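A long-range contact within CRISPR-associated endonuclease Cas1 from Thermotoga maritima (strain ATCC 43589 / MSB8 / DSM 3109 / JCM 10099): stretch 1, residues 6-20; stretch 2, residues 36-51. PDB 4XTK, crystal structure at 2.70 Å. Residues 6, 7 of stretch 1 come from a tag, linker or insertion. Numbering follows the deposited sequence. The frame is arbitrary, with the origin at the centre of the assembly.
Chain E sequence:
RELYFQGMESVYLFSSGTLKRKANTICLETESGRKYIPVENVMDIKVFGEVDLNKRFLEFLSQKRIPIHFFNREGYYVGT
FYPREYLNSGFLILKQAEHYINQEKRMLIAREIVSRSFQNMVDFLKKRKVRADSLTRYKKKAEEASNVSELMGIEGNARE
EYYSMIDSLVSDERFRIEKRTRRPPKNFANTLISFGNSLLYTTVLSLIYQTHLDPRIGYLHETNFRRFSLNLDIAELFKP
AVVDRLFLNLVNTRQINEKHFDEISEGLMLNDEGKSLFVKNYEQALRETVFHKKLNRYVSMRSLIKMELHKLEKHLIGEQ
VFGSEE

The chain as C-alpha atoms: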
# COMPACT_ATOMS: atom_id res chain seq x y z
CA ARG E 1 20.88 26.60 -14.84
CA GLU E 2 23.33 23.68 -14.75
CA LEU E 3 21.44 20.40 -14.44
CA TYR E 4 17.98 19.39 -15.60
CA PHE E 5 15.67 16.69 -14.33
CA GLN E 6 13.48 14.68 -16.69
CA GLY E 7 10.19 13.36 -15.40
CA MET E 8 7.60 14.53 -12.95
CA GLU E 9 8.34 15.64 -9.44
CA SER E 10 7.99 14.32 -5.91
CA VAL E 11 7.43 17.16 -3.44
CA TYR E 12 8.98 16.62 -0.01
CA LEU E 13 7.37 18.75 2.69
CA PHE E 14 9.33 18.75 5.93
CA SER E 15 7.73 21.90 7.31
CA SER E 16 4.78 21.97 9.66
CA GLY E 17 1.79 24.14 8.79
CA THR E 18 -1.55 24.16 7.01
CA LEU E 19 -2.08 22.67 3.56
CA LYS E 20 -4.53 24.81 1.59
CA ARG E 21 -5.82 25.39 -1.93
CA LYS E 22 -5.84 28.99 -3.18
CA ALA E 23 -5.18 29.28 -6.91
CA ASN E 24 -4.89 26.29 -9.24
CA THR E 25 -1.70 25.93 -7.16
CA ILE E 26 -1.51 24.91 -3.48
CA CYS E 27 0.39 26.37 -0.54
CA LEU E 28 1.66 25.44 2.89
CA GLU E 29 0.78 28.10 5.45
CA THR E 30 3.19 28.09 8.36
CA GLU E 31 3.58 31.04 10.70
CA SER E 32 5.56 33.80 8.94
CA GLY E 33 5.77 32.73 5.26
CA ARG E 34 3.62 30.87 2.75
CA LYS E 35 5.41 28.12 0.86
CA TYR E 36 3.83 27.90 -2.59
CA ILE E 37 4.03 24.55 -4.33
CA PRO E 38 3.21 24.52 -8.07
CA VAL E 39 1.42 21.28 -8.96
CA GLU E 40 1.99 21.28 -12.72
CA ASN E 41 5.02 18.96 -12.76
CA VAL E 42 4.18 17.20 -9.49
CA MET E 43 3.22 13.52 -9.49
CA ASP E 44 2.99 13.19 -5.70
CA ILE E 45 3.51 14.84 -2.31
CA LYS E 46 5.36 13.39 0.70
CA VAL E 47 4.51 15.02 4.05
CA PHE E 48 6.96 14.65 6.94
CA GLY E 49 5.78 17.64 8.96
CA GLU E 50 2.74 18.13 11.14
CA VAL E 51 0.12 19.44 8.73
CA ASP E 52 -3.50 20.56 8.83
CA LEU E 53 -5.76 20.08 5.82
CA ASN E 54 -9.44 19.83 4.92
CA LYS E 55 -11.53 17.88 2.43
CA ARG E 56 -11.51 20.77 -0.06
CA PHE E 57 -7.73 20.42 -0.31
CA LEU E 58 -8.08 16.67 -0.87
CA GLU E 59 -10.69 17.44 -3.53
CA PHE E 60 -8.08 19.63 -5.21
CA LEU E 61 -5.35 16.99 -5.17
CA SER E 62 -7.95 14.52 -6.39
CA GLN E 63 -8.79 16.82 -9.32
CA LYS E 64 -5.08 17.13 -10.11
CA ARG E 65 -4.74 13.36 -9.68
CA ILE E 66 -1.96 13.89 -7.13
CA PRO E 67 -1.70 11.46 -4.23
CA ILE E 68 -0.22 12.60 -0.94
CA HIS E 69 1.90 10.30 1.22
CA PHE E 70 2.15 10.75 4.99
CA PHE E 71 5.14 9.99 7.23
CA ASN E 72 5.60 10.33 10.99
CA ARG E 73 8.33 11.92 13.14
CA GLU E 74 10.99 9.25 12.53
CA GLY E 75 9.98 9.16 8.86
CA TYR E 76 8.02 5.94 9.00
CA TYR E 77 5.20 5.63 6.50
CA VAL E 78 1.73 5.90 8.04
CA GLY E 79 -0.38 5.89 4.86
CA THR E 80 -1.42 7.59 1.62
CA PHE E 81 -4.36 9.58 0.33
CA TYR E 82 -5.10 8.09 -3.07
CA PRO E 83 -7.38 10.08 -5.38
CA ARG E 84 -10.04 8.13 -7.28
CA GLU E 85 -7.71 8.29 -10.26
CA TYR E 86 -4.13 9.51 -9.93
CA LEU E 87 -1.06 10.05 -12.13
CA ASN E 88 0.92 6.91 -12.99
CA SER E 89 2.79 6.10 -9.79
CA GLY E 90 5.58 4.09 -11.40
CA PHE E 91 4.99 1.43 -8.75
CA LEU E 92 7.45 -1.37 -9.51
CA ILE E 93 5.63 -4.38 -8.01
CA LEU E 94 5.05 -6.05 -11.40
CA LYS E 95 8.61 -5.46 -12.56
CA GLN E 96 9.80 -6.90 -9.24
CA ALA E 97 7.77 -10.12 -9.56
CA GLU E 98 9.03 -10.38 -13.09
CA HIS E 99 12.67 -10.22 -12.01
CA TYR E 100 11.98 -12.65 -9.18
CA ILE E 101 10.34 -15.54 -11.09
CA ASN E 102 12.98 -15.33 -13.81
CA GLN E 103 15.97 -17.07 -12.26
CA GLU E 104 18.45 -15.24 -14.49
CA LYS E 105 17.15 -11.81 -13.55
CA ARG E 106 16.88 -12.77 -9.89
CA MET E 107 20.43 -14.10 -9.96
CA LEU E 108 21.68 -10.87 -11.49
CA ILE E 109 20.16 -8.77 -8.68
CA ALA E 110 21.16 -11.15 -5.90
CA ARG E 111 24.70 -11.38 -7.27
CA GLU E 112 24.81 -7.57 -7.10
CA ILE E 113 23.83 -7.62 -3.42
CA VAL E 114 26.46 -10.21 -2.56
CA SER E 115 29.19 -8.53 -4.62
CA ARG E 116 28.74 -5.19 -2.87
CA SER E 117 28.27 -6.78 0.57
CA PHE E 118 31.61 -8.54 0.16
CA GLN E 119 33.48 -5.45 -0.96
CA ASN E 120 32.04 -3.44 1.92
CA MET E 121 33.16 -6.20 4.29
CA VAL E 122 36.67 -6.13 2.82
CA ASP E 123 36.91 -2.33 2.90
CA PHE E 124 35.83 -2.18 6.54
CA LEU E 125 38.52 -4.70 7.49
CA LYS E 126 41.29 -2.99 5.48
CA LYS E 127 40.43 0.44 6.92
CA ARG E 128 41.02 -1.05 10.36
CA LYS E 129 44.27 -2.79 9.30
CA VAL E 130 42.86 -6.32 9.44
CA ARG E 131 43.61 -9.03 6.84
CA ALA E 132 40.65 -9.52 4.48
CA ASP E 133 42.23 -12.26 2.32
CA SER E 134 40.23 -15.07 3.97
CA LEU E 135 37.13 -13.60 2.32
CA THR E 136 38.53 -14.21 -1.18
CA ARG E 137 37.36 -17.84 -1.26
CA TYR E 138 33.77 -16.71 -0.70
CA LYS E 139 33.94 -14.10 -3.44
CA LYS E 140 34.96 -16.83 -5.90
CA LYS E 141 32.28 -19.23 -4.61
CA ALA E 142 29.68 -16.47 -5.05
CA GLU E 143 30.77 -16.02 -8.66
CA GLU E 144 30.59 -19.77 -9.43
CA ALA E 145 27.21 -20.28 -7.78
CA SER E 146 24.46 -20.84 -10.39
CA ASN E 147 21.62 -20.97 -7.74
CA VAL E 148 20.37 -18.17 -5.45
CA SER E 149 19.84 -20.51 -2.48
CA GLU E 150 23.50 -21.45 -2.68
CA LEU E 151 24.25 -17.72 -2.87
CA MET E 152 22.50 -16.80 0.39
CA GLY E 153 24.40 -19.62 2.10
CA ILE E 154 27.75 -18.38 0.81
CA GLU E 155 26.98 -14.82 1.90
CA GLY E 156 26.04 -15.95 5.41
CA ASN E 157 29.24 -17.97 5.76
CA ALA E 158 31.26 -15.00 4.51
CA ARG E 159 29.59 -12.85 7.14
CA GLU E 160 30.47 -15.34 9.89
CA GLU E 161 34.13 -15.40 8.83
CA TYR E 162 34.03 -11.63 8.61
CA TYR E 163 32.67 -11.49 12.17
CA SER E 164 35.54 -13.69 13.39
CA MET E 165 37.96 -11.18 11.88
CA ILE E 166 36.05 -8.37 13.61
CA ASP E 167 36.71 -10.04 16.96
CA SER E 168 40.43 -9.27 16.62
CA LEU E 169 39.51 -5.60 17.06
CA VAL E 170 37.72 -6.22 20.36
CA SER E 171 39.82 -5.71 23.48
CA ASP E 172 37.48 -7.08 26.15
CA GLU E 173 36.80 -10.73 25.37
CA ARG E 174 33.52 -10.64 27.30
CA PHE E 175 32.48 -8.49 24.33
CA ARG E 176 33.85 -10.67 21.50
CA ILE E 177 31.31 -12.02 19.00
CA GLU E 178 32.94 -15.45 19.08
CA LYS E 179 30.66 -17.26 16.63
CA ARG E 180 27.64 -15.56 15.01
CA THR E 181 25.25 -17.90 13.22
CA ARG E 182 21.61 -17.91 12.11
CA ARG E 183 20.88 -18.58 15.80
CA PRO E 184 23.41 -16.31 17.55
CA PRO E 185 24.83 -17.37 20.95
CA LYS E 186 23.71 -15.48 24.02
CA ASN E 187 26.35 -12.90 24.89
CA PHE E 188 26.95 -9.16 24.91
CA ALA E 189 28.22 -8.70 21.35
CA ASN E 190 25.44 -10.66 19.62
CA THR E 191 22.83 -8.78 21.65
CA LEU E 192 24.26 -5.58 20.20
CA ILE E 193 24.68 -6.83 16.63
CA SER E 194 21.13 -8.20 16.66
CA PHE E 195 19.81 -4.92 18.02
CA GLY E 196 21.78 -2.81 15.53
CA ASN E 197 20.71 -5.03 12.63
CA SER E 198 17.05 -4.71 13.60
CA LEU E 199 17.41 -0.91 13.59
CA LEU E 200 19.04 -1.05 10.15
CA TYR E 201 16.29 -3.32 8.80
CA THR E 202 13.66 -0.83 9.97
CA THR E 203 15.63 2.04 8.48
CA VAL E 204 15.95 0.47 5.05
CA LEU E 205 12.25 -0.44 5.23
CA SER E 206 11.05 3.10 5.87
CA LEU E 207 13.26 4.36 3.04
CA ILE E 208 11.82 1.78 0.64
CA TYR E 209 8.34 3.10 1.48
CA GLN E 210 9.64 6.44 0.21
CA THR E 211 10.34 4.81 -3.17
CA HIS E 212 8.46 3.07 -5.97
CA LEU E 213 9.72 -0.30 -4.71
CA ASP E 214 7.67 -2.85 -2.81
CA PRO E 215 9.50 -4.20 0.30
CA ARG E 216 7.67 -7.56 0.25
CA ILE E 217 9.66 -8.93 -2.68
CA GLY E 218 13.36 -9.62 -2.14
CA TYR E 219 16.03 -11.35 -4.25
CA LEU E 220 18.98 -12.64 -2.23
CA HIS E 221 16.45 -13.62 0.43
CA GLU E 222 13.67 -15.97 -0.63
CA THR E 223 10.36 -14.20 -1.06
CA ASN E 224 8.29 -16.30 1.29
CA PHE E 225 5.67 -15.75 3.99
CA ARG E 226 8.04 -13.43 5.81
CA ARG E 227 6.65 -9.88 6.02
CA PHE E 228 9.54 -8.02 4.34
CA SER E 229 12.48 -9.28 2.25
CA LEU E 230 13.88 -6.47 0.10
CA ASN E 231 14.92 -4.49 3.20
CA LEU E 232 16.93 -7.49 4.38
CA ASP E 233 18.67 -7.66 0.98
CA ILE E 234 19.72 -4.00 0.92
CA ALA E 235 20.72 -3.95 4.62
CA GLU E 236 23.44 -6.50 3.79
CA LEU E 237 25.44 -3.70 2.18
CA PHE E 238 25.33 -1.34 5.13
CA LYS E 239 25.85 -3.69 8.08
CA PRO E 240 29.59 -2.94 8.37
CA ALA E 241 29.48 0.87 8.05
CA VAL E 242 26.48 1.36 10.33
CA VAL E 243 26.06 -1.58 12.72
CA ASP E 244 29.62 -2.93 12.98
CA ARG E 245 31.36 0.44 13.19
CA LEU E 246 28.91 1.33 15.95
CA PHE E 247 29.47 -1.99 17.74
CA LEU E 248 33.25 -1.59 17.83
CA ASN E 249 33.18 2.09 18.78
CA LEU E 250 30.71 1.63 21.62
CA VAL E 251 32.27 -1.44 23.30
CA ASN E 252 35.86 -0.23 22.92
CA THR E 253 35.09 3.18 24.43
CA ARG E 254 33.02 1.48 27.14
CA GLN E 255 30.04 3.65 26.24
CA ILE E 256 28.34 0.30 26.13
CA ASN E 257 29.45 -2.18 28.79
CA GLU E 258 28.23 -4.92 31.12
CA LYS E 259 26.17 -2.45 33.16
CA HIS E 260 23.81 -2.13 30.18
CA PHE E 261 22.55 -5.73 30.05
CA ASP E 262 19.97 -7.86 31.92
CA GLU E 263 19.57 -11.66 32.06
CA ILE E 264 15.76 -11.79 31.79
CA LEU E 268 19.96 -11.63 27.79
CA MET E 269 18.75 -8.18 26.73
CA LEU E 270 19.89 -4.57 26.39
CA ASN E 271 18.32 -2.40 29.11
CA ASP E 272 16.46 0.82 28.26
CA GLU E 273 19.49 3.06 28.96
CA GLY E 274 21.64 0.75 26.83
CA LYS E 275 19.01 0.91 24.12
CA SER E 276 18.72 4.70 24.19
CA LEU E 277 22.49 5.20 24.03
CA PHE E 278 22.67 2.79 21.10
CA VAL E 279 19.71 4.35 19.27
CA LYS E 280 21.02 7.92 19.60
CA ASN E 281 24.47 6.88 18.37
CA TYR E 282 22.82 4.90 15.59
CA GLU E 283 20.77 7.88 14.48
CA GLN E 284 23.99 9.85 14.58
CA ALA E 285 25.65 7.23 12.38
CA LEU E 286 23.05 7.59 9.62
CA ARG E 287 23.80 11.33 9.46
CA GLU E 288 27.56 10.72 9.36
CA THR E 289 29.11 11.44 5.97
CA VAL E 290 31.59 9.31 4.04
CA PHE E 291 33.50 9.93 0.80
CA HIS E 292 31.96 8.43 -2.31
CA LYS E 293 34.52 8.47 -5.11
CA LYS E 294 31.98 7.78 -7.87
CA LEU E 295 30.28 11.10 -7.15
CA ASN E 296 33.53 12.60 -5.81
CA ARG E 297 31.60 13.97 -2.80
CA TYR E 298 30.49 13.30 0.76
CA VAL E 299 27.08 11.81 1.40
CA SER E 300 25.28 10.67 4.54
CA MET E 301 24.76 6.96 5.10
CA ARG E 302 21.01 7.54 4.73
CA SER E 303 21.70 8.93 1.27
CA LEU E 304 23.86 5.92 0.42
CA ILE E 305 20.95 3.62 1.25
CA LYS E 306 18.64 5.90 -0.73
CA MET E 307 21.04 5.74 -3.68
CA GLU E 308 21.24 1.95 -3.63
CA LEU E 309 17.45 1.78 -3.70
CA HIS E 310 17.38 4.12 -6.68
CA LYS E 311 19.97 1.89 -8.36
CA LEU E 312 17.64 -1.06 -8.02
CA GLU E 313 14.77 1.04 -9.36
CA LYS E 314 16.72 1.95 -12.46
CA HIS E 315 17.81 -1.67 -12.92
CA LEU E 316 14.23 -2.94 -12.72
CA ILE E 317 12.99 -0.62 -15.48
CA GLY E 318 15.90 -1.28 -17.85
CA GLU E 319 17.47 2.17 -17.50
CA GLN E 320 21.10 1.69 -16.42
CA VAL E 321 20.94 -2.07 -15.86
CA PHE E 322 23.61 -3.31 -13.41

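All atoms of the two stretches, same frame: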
# COMPACT_ATOMS: atom_id res chain seq x y z
N GLN E 6 14.50 15.09 -15.73
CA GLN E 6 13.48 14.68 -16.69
C GLN E 6 12.49 13.68 -16.11
O GLN E 6 12.82 12.53 -15.84
CB GLN E 6 14.14 14.10 -17.93
CG GLN E 6 15.16 15.03 -18.55
CD GLN E 6 15.79 14.45 -19.78
OE1 GLN E 6 15.68 15.00 -20.87
NE2 GLN E 6 16.46 13.32 -19.61
N GLY E 7 11.27 14.16 -15.94
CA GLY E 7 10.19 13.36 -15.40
C GLY E 7 9.33 14.28 -14.58
O GLY E 7 9.53 15.50 -14.59
N MET E 8 8.38 13.72 -13.85
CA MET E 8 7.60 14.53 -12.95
C MET E 8 8.26 14.58 -11.58
O MET E 8 9.34 14.03 -11.38
CB MET E 8 6.16 14.02 -12.86
CG MET E 8 5.38 14.24 -14.14
SD MET E 8 3.62 13.97 -13.91
CE MET E 8 3.17 15.43 -12.98
N GLU E 9 7.63 15.26 -10.64
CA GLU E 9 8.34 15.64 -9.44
C GLU E 9 7.66 15.12 -8.17
O GLU E 9 6.43 15.07 -8.08
CB GLU E 9 8.47 17.17 -9.39
CG GLU E 9 9.77 17.66 -8.79
CD GLU E 9 9.70 19.12 -8.39
OE1 GLU E 9 8.80 19.83 -8.88
OE2 GLU E 9 10.57 19.56 -7.60
N SER E 10 8.48 14.72 -7.22
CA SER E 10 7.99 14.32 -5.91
C SER E 10 8.30 15.44 -4.91
O SER E 10 9.46 15.74 -4.64
CB SER E 10 8.64 13.01 -5.46
OG SER E 10 7.92 12.41 -4.40
N VAL E 11 7.25 16.07 -4.38
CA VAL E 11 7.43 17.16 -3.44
C VAL E 11 7.59 16.64 -2.02
O VAL E 11 6.71 15.96 -1.50
CB VAL E 11 6.25 18.16 -3.48
CG1 VAL E 11 6.41 19.22 -2.41
CG2 VAL E 11 6.15 18.80 -4.85
N TYR E 12 8.73 16.96 -1.41
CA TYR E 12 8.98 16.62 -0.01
C TYR E 12 8.69 17.81 0.89
O TYR E 12 9.39 18.83 0.83
CB TYR E 12 10.42 16.15 0.19
CG TYR E 12 10.69 14.74 -0.28
CD1 TYR E 12 10.69 14.42 -1.63
CD2 TYR E 12 10.95 13.72 0.63
CE1 TYR E 12 10.93 13.13 -2.06
CE2 TYR E 12 11.20 12.42 0.21
CZ TYR E 12 11.19 12.14 -1.14
OH TYR E 12 11.43 10.85 -1.57
N LEU E 13 7.66 17.70 1.72
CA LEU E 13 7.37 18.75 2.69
C LEU E 13 7.82 18.36 4.08
O LEU E 13 7.21 17.49 4.71
CB LEU E 13 5.87 19.05 2.73
CG LEU E 13 5.29 19.72 1.50
CD1 LEU E 13 3.83 20.01 1.74
CD2 LEU E 13 6.05 21.00 1.21
N PHE E 14 8.88 19.00 4.57
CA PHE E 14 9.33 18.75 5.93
C PHE E 14 8.80 19.75 6.93
O PHE E 14 8.91 19.54 8.14
CB PHE E 14 10.85 18.73 5.96
CG PHE E 14 11.43 17.59 5.20
CD1 PHE E 14 11.50 16.33 5.77
CD2 PHE E 14 11.85 17.76 3.90
CE1 PHE E 14 12.02 15.27 5.07
CE2 PHE E 14 12.36 16.71 3.20
CZ PHE E 14 12.45 15.46 3.78
N SER E 15 8.19 20.82 6.44
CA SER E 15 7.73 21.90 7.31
C SER E 15 6.33 21.65 7.84
O SER E 15 5.47 21.11 7.14
CB SER E 15 7.78 23.25 6.58
OG SER E 15 9.11 23.63 6.27
N SER E 16 6.11 22.02 9.09
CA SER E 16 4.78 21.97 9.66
C SER E 16 3.98 23.20 9.25
O SER E 16 4.54 24.27 9.02
CB SER E 16 4.85 21.85 11.18
OG SER E 16 5.46 20.63 11.56
N GLY E 17 2.66 23.04 9.16
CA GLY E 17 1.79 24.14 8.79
C GLY E 17 0.45 23.66 8.29
O GLY E 17 0.05 22.53 8.55
N THR E 18 -0.24 24.51 7.55
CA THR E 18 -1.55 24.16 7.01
C THR E 18 -1.51 24.03 5.50
O THR E 18 -1.10 24.96 4.80
CB THR E 18 -2.62 25.19 7.40
OG1 THR E 18 -2.66 25.34 8.82
CG2 THR E 18 -3.98 24.73 6.90
N LEU E 19 -1.94 22.88 5.00
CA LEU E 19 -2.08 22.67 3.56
C LEU E 19 -3.41 23.24 3.07
O LEU E 19 -4.47 22.88 3.57
CB LEU E 19 -1.98 21.18 3.22
CG LEU E 19 -0.62 20.53 3.44
CD1 LEU E 19 -0.70 19.02 3.28
CD2 LEU E 19 0.41 21.12 2.50
N LYS E 20 -3.34 24.15 2.10
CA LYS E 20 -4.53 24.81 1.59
C LYS E 20 -4.49 25.02 0.08
O LYS E 20 -3.41 25.11 -0.52
CB LYS E 20 -4.73 26.17 2.29
N TYR E 36 4.63 28.26 -1.43
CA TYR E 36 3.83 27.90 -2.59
C TYR E 36 4.43 26.72 -3.32
O TYR E 36 5.61 26.71 -3.65
CB TYR E 36 3.69 29.08 -3.55
CG TYR E 36 2.73 30.13 -3.06
CD1 TYR E 36 1.37 29.87 -2.99
CD2 TYR E 36 3.18 31.39 -2.68
CE1 TYR E 36 0.48 30.83 -2.54
CE2 TYR E 36 2.29 32.35 -2.23
CZ TYR E 36 0.94 32.07 -2.17
OH TYR E 36 0.06 33.02 -1.72
N ILE E 37 3.61 25.71 -3.57
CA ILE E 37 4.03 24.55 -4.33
C ILE E 37 3.23 24.42 -5.63
O ILE E 37 2.05 24.07 -5.60
CB ILE E 37 3.86 23.25 -3.52
CG1 ILE E 37 4.25 23.48 -2.05
CG2 ILE E 37 4.67 22.12 -4.14
CD1 ILE E 37 3.26 22.90 -1.06
N PRO E 38 3.87 24.71 -6.78
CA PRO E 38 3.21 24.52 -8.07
C PRO E 38 2.97 23.04 -8.31
O PRO E 38 3.85 22.23 -8.04
CB PRO E 38 4.23 25.08 -9.08
CG PRO E 38 5.15 25.93 -8.26
CD PRO E 38 5.22 25.27 -6.92
N VAL E 39 1.78 22.68 -8.78
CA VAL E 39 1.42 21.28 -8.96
C VAL E 39 1.72 20.73 -10.35
O VAL E 39 1.70 19.51 -10.56
CB VAL E 39 -0.07 21.06 -8.66
CG1 VAL E 39 -0.37 21.37 -7.20
CG2 VAL E 39 -0.93 21.93 -9.57
N GLU E 40 2.01 21.62 -11.30
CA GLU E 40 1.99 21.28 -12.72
C GLU E 40 2.91 20.12 -13.12
O GLU E 40 2.56 19.30 -13.97
CB GLU E 40 2.34 22.51 -13.56
CG GLU E 40 1.20 22.97 -14.45
CD GLU E 40 1.08 22.14 -15.72
OE1 GLU E 40 2.06 22.12 -16.51
OE2 GLU E 40 0.03 21.51 -15.93
N ASN E 41 4.11 20.08 -12.54
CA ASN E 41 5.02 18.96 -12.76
C ASN E 41 5.04 17.92 -11.63
O ASN E 41 5.88 17.04 -11.62
CB ASN E 41 6.44 19.46 -13.00
CG ASN E 41 7.18 18.61 -13.99
OD1 ASN E 41 6.59 18.08 -14.93
ND2 ASN E 41 8.48 18.45 -13.78
N VAL E 42 4.15 18.06 -10.66
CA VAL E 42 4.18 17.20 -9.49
C VAL E 42 3.34 15.93 -9.63
O VAL E 42 2.14 16.01 -9.87
CB VAL E 42 3.68 17.95 -8.24
CG1 VAL E 42 3.68 17.02 -7.03
CG2 VAL E 42 4.55 19.17 -8.01
N MET E 43 3.98 14.77 -9.53
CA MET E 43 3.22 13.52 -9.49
C MET E 43 2.73 13.13 -8.10
O MET E 43 1.71 12.47 -7.98
CB MET E 43 4.01 12.38 -10.11
CG MET E 43 5.26 11.98 -9.38
SD MET E 43 5.85 10.45 -10.11
CE MET E 43 4.48 9.36 -9.72
N ASP E 44 3.45 13.50 -7.05
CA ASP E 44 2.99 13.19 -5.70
C ASP E 44 3.62 14.07 -4.62
O ASP E 44 4.65 14.71 -4.85
CB ASP E 44 3.26 11.72 -5.37
CG ASP E 44 4.73 11.42 -5.23
OD1 ASP E 44 5.51 11.81 -6.12
OD2 ASP E 44 5.10 10.80 -4.21
N ILE E 45 3.00 14.08 -3.45
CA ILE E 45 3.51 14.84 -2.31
C ILE E 45 3.79 13.96 -1.09
O ILE E 45 2.95 13.17 -0.68
CB ILE E 45 2.51 15.94 -1.90
CG1 ILE E 45 2.24 16.88 -3.08
CG2 ILE E 45 3.04 16.73 -0.71
CD1 ILE E 45 1.03 17.77 -2.89
N LYS E 46 4.98 14.11 -0.52
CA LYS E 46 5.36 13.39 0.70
C LYS E 46 5.47 14.34 1.91
O LYS E 46 6.36 15.20 1.95
CB LYS E 46 6.68 12.65 0.49
CG LYS E 46 6.65 11.56 -0.57
CD LYS E 46 8.06 11.06 -0.84
CE LYS E 46 8.17 10.11 -2.03
NZ LYS E 46 6.92 9.33 -2.27
N VAL E 47 4.60 14.14 2.89
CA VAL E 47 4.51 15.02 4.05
C VAL E 47 5.19 14.45 5.29
O VAL E 47 4.73 13.46 5.86
CB VAL E 47 3.04 15.31 4.40
CG1 VAL E 47 2.95 16.14 5.67
CG2 VAL E 47 2.36 16.01 3.25
N PHE E 48 6.31 15.04 5.69
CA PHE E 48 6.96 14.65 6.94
C PHE E 48 6.65 15.55 8.14
O PHE E 48 6.97 15.21 9.29
CB PHE E 48 8.47 14.60 6.72
CG PHE E 48 8.89 13.56 5.74
CD1 PHE E 48 8.88 13.82 4.39
CD2 PHE E 48 9.29 12.31 6.18
CE1 PHE E 48 9.27 12.87 3.49
CE2 PHE E 48 9.68 11.35 5.28
CZ PHE E 48 9.67 11.63 3.93
N GLY E 49 6.02 16.69 7.90
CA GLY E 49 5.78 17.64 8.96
C GLY E 49 4.44 17.38 9.60
O GLY E 49 3.72 16.46 9.20
N GLU E 50 4.08 18.18 10.60
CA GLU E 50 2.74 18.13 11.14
C GLU E 50 1.88 19.11 10.36
O GLU E 50 2.08 20.32 10.43
CB GLU E 50 2.74 18.45 12.64
CG GLU E 50 3.48 17.44 13.50
CD GLU E 50 2.81 16.07 13.52
OE1 GLU E 50 1.59 15.99 13.25
OE2 GLU E 50 3.50 15.07 13.81
N VAL E 51 0.92 18.59 9.60
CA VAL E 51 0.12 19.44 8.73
C VAL E 51 -1.37 19.38 9.05
O VAL E 51 -1.89 18.36 9.49
CB VAL E 51 0.31 19.07 7.24
CG1 VAL E 51 1.74 19.32 6.81
CG2 VAL E 51 -0.10 17.63 6.98
O HOH W 1 9.64 17.05 9.89

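Strands 9-13 and 44-47 run parallel, and their pairing is chiefly a matter of backbone groups. In the regular part of the ladder, both backbone groups of V11, its N-H and its C=O, are satisfied: V11 N donates to D44 O (3.0 Å) and V11 O accepts from K46 N (2.7 Å). L13 N then donates to K46 O (2.8 Å), so K46 also spends both its groups on this partner. L13 O ends the run by accepting from F48 N (2.8 Å) and weakly from G49 N (3.5 Å).

Toward the start the register shifts by one at a bulge between E9 and S10. There E9 O accepts from M43 N (2.9 Å), while E9 N reaches N41 O (2.7 Å) in a weak, bent bond. N41 lies in the type I turn from V39 to V42, closed by V42 N to V39 O (2.8 Å). Its side-chain amide N41 ND2 donates to G7 O of the tag (3.2 Å). After strands 9-13 and 44-47, S16 OG accepts from E50 N (3.0 Å), and G17 N donates to E50 O (3.1 Å) where a second parallel pairing, G17 with V51, begins. G49 has no room for a side chain: a CB would lie 2.4 Å from S15 O.

Alternation sorts the side chains. V11, L13, V42, I45 and V47 share an apolar face, where V11 CG2 packs on V42 CG2 (3.6 Å) and on I37 CG2 (3.7 Å); branched aliphatic chains fill such space without leaving polar groups unpaired. On the other face S10 OG donates to D44 OD1 (3.0 Å), and K46 NZ forms a salt bridge with D44 OD2 (3.0 Å), so both carboxylate oxygens of the buried aspartate have partners. The long lysine also serves through its methylenes, K46 CD lying 3.7 Å from the centroid of the Y12 ring, over its face. F48 meets Y12 rim to rim and F14 in a near-parallel, slid arrangement.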